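Local coordinates for protein glutathione peroxidase (Schistosoma mansoni, PDB 2V1M) that reduces hydrogen peroxide to water while oxidising two molecules of glutathione to glutathione disulfide, at residues 133-138 with 149-154; 34-39 with 68-73; 12-17 with 112-117. All blocks are in the same frame, centred on the assembly; numbering follows the deposited sequence.

Interaction 1. Residues 133-138 with 149-154; sequences NFSKFL and YSPTTA
K136 and Y149 face each other as an antiparallel hydrogen-bonded pair: Y149 N gives to K136 O at 2.8 Å, and K136 N returns a bond to Y149 O at 3.0 Å. In one of the two conformers of S135 its OG also donates to Y149 O at 2.9 Å, tilted 30° from the carbonyl plane, so that this oxygen then takes two donors. The K136 side chain bends at chi2 (91°) and then runs straight. Its NZ gives bonds to T153 O at 2.7 Å and to F134 O at 2.8 Å, and a third to N49 OD1 on helix 46-60. The buried ammonium thus bridges two loop carbonyls, one from each segment. Residues 150-153 form a type I turn, in which S150 O accepts from both T153 N and T153 OG1. Beside it P151 CA lies 3.3 Å from F134 O in a nearly straight CA-H...O contact. L138 meets the Y149 ring in its plane, CB to CE2 3.9 Å, while Y149 OH is bonded to D161 at the start of helix 159-167. At the other end, N133 ND2 donates to the oxidised cysteine at position 43, the active-site position by similarity. The pairing belongs to the C-terminal beta hairpin of a thioredoxin fold; the loop leading into its first strand reaches the probable active site through N133.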
# COMPACT_ATOMS: atom_id res chain seq x y z
N ASN A 133 3.81 7.17 8.29
CA ASN A 133 2.61 6.58 7.69
C ASN A 133 2.35 7.18 6.30
O ASN A 133 2.64 8.34 6.03
CB ASN A 133 1.42 6.81 8.61
CG ASN A 133 1.71 6.41 10.03
OD1 ASN A 133 2.02 5.24 10.32
ND2 ASN A 133 1.66 7.39 10.94
N PHE A 134 1.71 6.36 5.46
CA PHE A 134 1.21 6.77 4.15
C PHE A 134 2.29 7.04 3.11
O PHE A 134 2.10 7.85 2.22
CB PHE A 134 0.20 7.92 4.23
CG PHE A 134 -1.02 7.54 5.05
CD1 PHE A 134 -2.00 6.71 4.52
CD2 PHE A 134 -1.20 8.03 6.35
CE1 PHE A 134 -3.12 6.36 5.23
CE2 PHE A 134 -2.32 7.67 7.07
CZ PHE A 134 -3.29 6.84 6.55
N SER A 135 3.42 6.32 3.19
CA SER A 135 4.27 6.25 2.00
C SER A 135 3.55 5.39 0.94
O SER A 135 2.61 4.63 1.26
CB SER A 135 5.61 5.61 2.34
OG SER A 135 6.60 5.96 1.40
N LYS A 136 3.96 5.53 -0.32
CA LYS A 136 3.34 4.82 -1.44
C LYS A 136 4.39 4.22 -2.35
O LYS A 136 5.37 4.90 -2.71
CB LYS A 136 2.41 5.73 -2.27
CG LYS A 136 1.25 6.34 -1.51
CD LYS A 136 1.52 7.73 -0.87
CE LYS A 136 0.27 8.21 -0.17
NZ LYS A 136 0.49 9.45 0.63
N PHE A 137 4.18 2.97 -2.78
CA PHE A 137 4.99 2.35 -3.84
C PHE A 137 4.07 2.00 -5.00
O PHE A 137 2.98 1.43 -4.80
CB PHE A 137 5.70 1.07 -3.37
CG PHE A 137 6.82 1.32 -2.42
CD1 PHE A 137 8.14 1.37 -2.86
CD2 PHE A 137 6.57 1.51 -1.05
CE1 PHE A 137 9.19 1.57 -1.97
CE2 PHE A 137 7.61 1.70 -0.16
CZ PHE A 137 8.92 1.75 -0.62
N LEU A 138 4.52 2.33 -6.21
CA LEU A 138 3.78 2.03 -7.43
C LEU A 138 4.49 0.86 -8.13
O LEU A 138 5.70 0.89 -8.39
CB LEU A 138 3.76 3.26 -8.33
CG LEU A 138 3.05 3.12 -9.66
CD1 LEU A 138 1.57 2.73 -9.47
CD2 LEU A 138 3.19 4.40 -10.48
N TYR A 149 6.81 7.16 -3.36
CA TYR A 149 6.34 8.52 -3.02
C TYR A 149 6.35 8.67 -1.52
O TYR A 149 5.92 7.78 -0.76
CB TYR A 149 4.92 8.76 -3.56
CG TYR A 149 4.74 8.42 -5.02
CD1 TYR A 149 4.85 9.42 -6.00
CD2 TYR A 149 4.48 7.11 -5.42
CE1 TYR A 149 4.67 9.12 -7.35
CE2 TYR A 149 4.30 6.81 -6.76
CZ TYR A 149 4.39 7.80 -7.71
OH TYR A 149 4.17 7.44 -9.03
N SER A 150 6.80 9.83 -1.09
CA SER A 150 6.92 10.13 0.33
C SER A 150 5.52 10.33 0.94
O SER A 150 4.55 10.61 0.23
CB SER A 150 7.78 11.38 0.51
OG SER A 150 7.13 12.52 -0.00
N PRO A 151 5.44 10.23 2.27
CA PRO A 151 4.15 10.35 2.99
C PRO A 151 3.26 11.53 2.58
O PRO A 151 2.05 11.34 2.46
CB PRO A 151 4.58 10.46 4.46
CG PRO A 151 5.81 9.55 4.52
CD PRO A 151 6.55 9.87 3.20
N THR A 152 3.85 12.70 2.42
CA THR A 152 3.05 13.91 2.15
C THR A 152 2.56 13.98 0.69
O THR A 152 1.83 14.91 0.34
CB THR A 152 3.82 15.21 2.46
OG1 THR A 152 4.97 15.31 1.61
CG2 THR A 152 4.22 15.31 3.92
N THR A 153 2.89 13.00 -0.14
CA THR A 153 2.39 12.98 -1.52
C THR A 153 0.90 12.63 -1.52
O THR A 153 0.50 11.52 -1.12
CB THR A 153 3.16 11.94 -2.34
OG1 THR A 153 4.56 12.14 -2.19
CG2 THR A 153 2.77 12.07 -3.80
N ALA A 154 0.07 13.54 -1.97
CA ALA A 154 -1.35 13.25 -2.08
C ALA A 154 -1.55 12.07 -3.04
O ALA A 154 -0.98 12.07 -4.12
CB ALA A 154 -2.09 14.47 -2.63

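Interaction 2. Residues 34-39 with 68-73; sequences CLIVNV and LAFPCN
L35, V37 and V39 pair with L68, F70 and C72 through five backbone hydrogen bonds, the regular pattern of parallel strands. V37 N gives to L68 O, and V37 O receives F70 N at 2.9 Å. Further along, V39 N sits 48° above the plane of the F70 carbonyl, and N38 CA comes within 3.2 Å of the same F70 O as a CA-H...O donor. On one face I36 CG2 touches the F70 ring obliquely at CD2, 3.8 Å away, and C34 CB packs on L68 CD1 at 4.0 Å. On the opposite face V39 CG1 meets A69 CB at 3.8 Å, while CG2, placed between backbone N and carbonyl carbon (CG1 chi1 -62°), lies alongside the P71 ring. The two strands, joined through helix 46-60, make the beta-alpha-beta crossover of the thioredoxin fold, and position 43, the probable active-site residue, lies between the first strand and that helix. The helix covers the V39 and A69 face, through L53 on L35 and Y50 on V39. Helix 113-121 covers the other, with Y115 on I36 and N38, and L114 on F70. F101 stacks on F70, and N38 ND2 is bonded to W132 O.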
# COMPACT_ATOMS: atom_id res chain seq x y z
N CYS A 34 -0.35 -1.95 -9.09
CA CYS A 34 -0.65 -1.89 -7.68
C CYS A 34 -0.07 -0.64 -7.05
O CYS A 34 1.06 -0.23 -7.36
CB CYS A 34 -0.10 -3.12 -6.92
SG CYS A 34 -0.77 -4.69 -7.49
N LEU A 35 -0.85 -0.06 -6.14
CA LEU A 35 -0.39 1.05 -5.31
C LEU A 35 -0.39 0.54 -3.87
O LEU A 35 -1.46 0.19 -3.35
CB LEU A 35 -1.29 2.27 -5.47
CG LEU A 35 -0.74 3.52 -4.74
CD1 LEU A 35 0.57 4.03 -5.40
CD2 LEU A 35 -1.82 4.60 -4.72
N ILE A 36 0.81 0.41 -3.28
CA ILE A 36 0.96 -0.21 -1.98
C ILE A 36 1.25 0.88 -0.95
O ILE A 36 2.25 1.64 -1.10
CB ILE A 36 2.09 -1.29 -2.01
CG1 ILE A 36 1.75 -2.33 -3.10
CG2 ILE A 36 2.21 -1.90 -0.62
CD1 ILE A 36 2.76 -3.46 -3.23
N VAL A 37 0.39 0.96 0.06
CA VAL A 37 0.41 2.09 1.00
C VAL A 37 0.46 1.55 2.40
O VAL A 37 -0.32 0.67 2.76
CB VAL A 37 -0.89 2.94 0.80
CG1 VAL A 37 -0.81 4.22 1.68
CG2 VAL A 37 -1.11 3.26 -0.64
N ASN A 38 1.40 2.04 3.24
CA ASN A 38 1.35 1.73 4.68
C ASN A 38 0.46 2.76 5.35
O ASN A 38 0.57 3.94 5.05
CB ASN A 38 2.75 1.67 5.29
CG ASN A 38 3.52 3.00 5.19
OD1 ASN A 38 3.82 3.47 4.08
ND2 ASN A 38 3.88 3.58 6.34
N VAL A 39 -0.46 2.29 6.21
CA VAL A 39 -1.52 3.14 6.70
C VAL A 39 -1.53 3.17 8.22
O VAL A 39 -0.89 2.36 8.91
CB VAL A 39 -2.91 2.70 6.13
CG1 VAL A 39 -2.92 2.83 4.62
CG2 VAL A 39 -3.26 1.28 6.57
N LEU A 68 -3.42 -1.60 -2.21
CA LEU A 68 -3.17 -2.52 -1.10
C LEU A 68 -2.74 -1.67 0.09
O LEU A 68 -1.75 -0.94 -0.01
CB LEU A 68 -2.05 -3.51 -1.43
CG LEU A 68 -2.29 -4.57 -2.49
CD1 LEU A 68 -2.43 -4.07 -3.85
CD2 LEU A 68 -1.15 -5.58 -2.38
N ALA A 69 -3.46 -1.79 1.21
CA ALA A 69 -3.19 -0.97 2.40
C ALA A 69 -2.74 -1.86 3.56
O ALA A 69 -3.49 -2.76 4.00
CB ALA A 69 -4.43 -0.18 2.79
N PHE A 70 -1.53 -1.58 4.05
CA PHE A 70 -0.89 -2.32 5.13
C PHE A 70 -0.83 -1.46 6.39
O PHE A 70 -0.03 -0.53 6.47
CB PHE A 70 0.52 -2.74 4.72
CG PHE A 70 0.50 -3.86 3.70
CD1 PHE A 70 0.42 -5.18 4.11
CD2 PHE A 70 0.51 -3.55 2.33
CE1 PHE A 70 0.34 -6.21 3.20
CE2 PHE A 70 0.43 -4.59 1.40
CZ PHE A 70 0.34 -5.92 1.83
N PRO A 71 -1.65 -1.78 7.40
CA PRO A 71 -1.54 -1.06 8.69
C PRO A 71 -0.16 -1.30 9.29
O PRO A 71 0.41 -2.38 9.19
CB PRO A 71 -2.63 -1.70 9.56
CG PRO A 71 -3.65 -2.26 8.52
CD PRO A 71 -2.75 -2.79 7.44
N CYS A 72 0.34 -0.26 9.98
CA CYS A 72 1.67 -0.36 10.61
C CYS A 72 1.69 0.61 11.77
O CYS A 72 1.30 1.78 11.62
CB CYS A 72 2.75 0.03 9.56
SG CYS A 72 4.41 0.11 10.26
N ASN A 73 2.14 0.12 12.94
CA ASN A 73 2.17 0.89 14.17
C ASN A 73 3.60 1.38 14.54
O ASN A 73 3.86 1.63 15.72
CB ASN A 73 1.57 0.10 15.35
CG ASN A 73 1.23 1.01 16.52
OD1 ASN A 73 0.81 2.15 16.34
ND2 ASN A 73 1.39 0.50 17.73

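Interaction 3. Residues 12-17 with 112-117; sequences YEFTVK and DDLYKF
The loop around F14 passes the first turn of helix 113-121 with no direct backbone bond between them, the nearest CA atoms, of F14 and L114, being 6.1 Å apart. The F14 ring turns one face to that turn: L114 CA stands over it in a CH-pi contact, 4.1 Å from the centroid and 14° off the ring normal, and D113 O lies over the same face toward the rim. D113 CB touches the ring at CD1 and CE1, and L114 CD1 approaches CD2. The far end of the ring is closed by F117: F14 CZ reaches F117 CB at 3.5 Å, and the two rings meet obliquely, their planes 44° apart. F117 CG, anti to the backbone N (chi1 176°), puts the F117 side chain across the tip of F14. D112 is the N-cap of this helix, its OD1 accepting from L114 N at 2.9 Å on the anti side of the carboxylate. The short strand 15-17, paired with 23-25 in a hairpin outside the main thioredoxin-fold sheet, meets this cap through two waters and one methyl group. One water lies 2.9 Å from T15 O and 2.6 Å from D112 OD2, and a second lies between T15 O and D112 OD1, 2.8 Å from the latter. V16 CG1 touches D112 OD1 from across, at 3.8 Å. Beyond, W8 meets the F14 ring edge-to-face, and V16 packs on F70 of strand 65-71 and on F101 just after strand 99-100.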
# COMPACT_ATOMS: atom_id res chain seq x y z
N TYR A 12 5.07 -10.74 -6.60
CA TYR A 12 4.22 -11.94 -6.61
C TYR A 12 4.78 -13.05 -5.73
O TYR A 12 4.04 -13.98 -5.38
CB TYR A 12 4.09 -12.47 -8.03
CG TYR A 12 3.65 -11.44 -9.03
CD1 TYR A 12 2.69 -10.52 -8.69
CD2 TYR A 12 4.21 -11.42 -10.33
CE1 TYR A 12 2.28 -9.57 -9.63
CE2 TYR A 12 3.79 -10.51 -11.28
CZ TYR A 12 2.85 -9.59 -10.94
OH TYR A 12 2.44 -8.69 -11.92
N GLU A 13 6.06 -12.94 -5.35
CA GLU A 13 6.69 -13.99 -4.54
C GLU A 13 6.19 -13.99 -3.11
O GLU A 13 6.44 -14.99 -2.40
CB GLU A 13 8.19 -13.83 -4.58
CG GLU A 13 8.71 -14.13 -5.97
CD GLU A 13 10.18 -13.96 -6.13
OE1 GLU A 13 10.81 -13.55 -5.13
OE2 GLU A 13 10.74 -14.20 -7.22
N PHE A 14 5.56 -12.91 -2.64
CA PHE A 14 5.25 -12.74 -1.21
C PHE A 14 3.83 -13.14 -0.89
O PHE A 14 2.92 -13.00 -1.71
CB PHE A 14 5.50 -11.29 -0.77
CG PHE A 14 6.88 -10.88 -1.09
CD1 PHE A 14 7.97 -11.42 -0.38
CD2 PHE A 14 7.14 -10.07 -2.20
CE1 PHE A 14 9.28 -11.15 -0.74
CE2 PHE A 14 8.45 -9.81 -2.59
CZ PHE A 14 9.50 -10.35 -1.89
N THR A 15 3.66 -13.60 0.36
CA THR A 15 2.39 -13.97 0.91
C THR A 15 2.17 -13.11 2.15
O THR A 15 3.11 -12.89 2.95
CB THR A 15 2.35 -15.50 1.26
OG1 THR A 15 2.62 -16.21 0.05
CG2 THR A 15 0.99 -15.95 1.74
N VAL A 16 0.95 -12.59 2.31
CA VAL A 16 0.62 -11.66 3.40
C VAL A 16 -0.73 -12.04 3.94
O VAL A 16 -1.59 -12.59 3.24
CB VAL A 16 0.63 -10.19 2.91
CG1 VAL A 16 2.06 -9.72 2.60
CG2 VAL A 16 -0.27 -9.98 1.70
N LYS A 17 -0.96 -11.71 5.20
CA LYS A 17 -2.26 -11.95 5.84
C LYS A 17 -3.15 -10.73 5.60
O LYS A 17 -2.79 -9.60 5.92
CB LYS A 17 -2.02 -12.16 7.33
CG LYS A 17 -3.26 -12.66 8.09
CD LYS A 17 -2.98 -12.89 9.59
CE LYS A 17 -1.85 -13.90 9.85
NZ LYS A 17 -2.20 -15.22 9.30
N ASP A 112 8.00 -6.90 7.16
CA ASP A 112 7.50 -7.89 6.22
C ASP A 112 8.46 -7.96 5.02
O ASP A 112 8.94 -6.93 4.52
CB ASP A 112 6.09 -7.53 5.75
CG ASP A 112 5.40 -8.71 5.11
OD1 ASP A 112 5.59 -8.92 3.88
OD2 ASP A 112 4.68 -9.43 5.83
N ASP A 113 8.68 -9.17 4.51
CA ASP A 113 9.51 -9.33 3.31
C ASP A 113 9.02 -8.51 2.13
O ASP A 113 9.85 -8.04 1.33
CB ASP A 113 9.62 -10.80 2.92
CG ASP A 113 10.47 -11.62 3.90
OD1 ASP A 113 11.21 -11.04 4.72
OD2 ASP A 113 10.39 -12.87 3.82
N LEU A 114 7.71 -8.26 2.03
CA LEU A 114 7.23 -7.42 0.93
C LEU A 114 7.90 -6.03 1.02
O LEU A 114 8.31 -5.47 -0.01
CB LEU A 114 5.71 -7.27 1.02
CG LEU A 114 5.12 -6.19 0.09
CD1 LEU A 114 5.34 -6.52 -1.38
CD2 LEU A 114 3.65 -6.02 0.40
N TYR A 115 7.96 -5.46 2.22
CA TYR A 115 8.56 -4.14 2.38
C TYR A 115 10.06 -4.16 2.28
O TYR A 115 10.65 -3.20 1.75
CB TYR A 115 8.05 -3.45 3.66
CG TYR A 115 6.75 -2.72 3.40
CD1 TYR A 115 6.73 -1.34 3.22
CD2 TYR A 115 5.55 -3.41 3.45
CE1 TYR A 115 5.49 -0.66 3.03
CE2 TYR A 115 4.32 -2.75 3.28
CZ TYR A 115 4.31 -1.37 3.07
OH TYR A 115 3.13 -0.68 2.86
N LYS A 116 10.72 -5.22 2.74
CA LYS A 116 12.15 -5.36 2.45
C LYS A 116 12.37 -5.30 0.94
O LYS A 116 13.28 -4.61 0.44
CB LYS A 116 12.72 -6.65 3.05
CG LYS A 116 12.63 -6.66 4.58
CD LYS A 116 13.34 -7.90 5.18
CE LYS A 116 13.31 -7.84 6.69
NZ LYS A 116 14.12 -8.98 7.27
N PHE A 117 11.53 -6.01 0.19
CA PHE A 117 11.63 -6.02 -1.27
C PHE A 117 11.35 -4.64 -1.86
O PHE A 117 12.12 -4.15 -2.73
CB PHE A 117 10.68 -7.07 -1.85
CG PHE A 117 10.65 -7.09 -3.34
CD1 PHE A 117 11.74 -7.61 -4.08
CD2 PHE A 117 9.55 -6.58 -4.04
CE1 PHE A 117 11.70 -7.64 -5.46
CE2 PHE A 117 9.53 -6.61 -5.44
CZ PHE A 117 10.60 -7.15 -6.14
O HOH W 1 3.46 -11.67 5.57
O HOH W 2 5.80 -11.56 3.07

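Overall arrangement
From the N terminus, 12-17 is the first segment, and its partner comes only after 94 residues, at 112-117, so interaction 3 closes the longest loop. Within that loop lies interaction 2, where 34-39 and 68-73 close a span of 28 residues containing helix 46-60. Interaction 1 follows in series, its segments 10 residues apart round a hairpin turn; no loops cross. Interactions 1 and 2 share the central sheet, where strand 136-139 borders 33-39 and F134 N meets N38 O. Helix 113-121 links interactions 2 and 3: one side lies on the central sheet and its start receives the N-terminal segment, tying the N-terminal hairpin to the core.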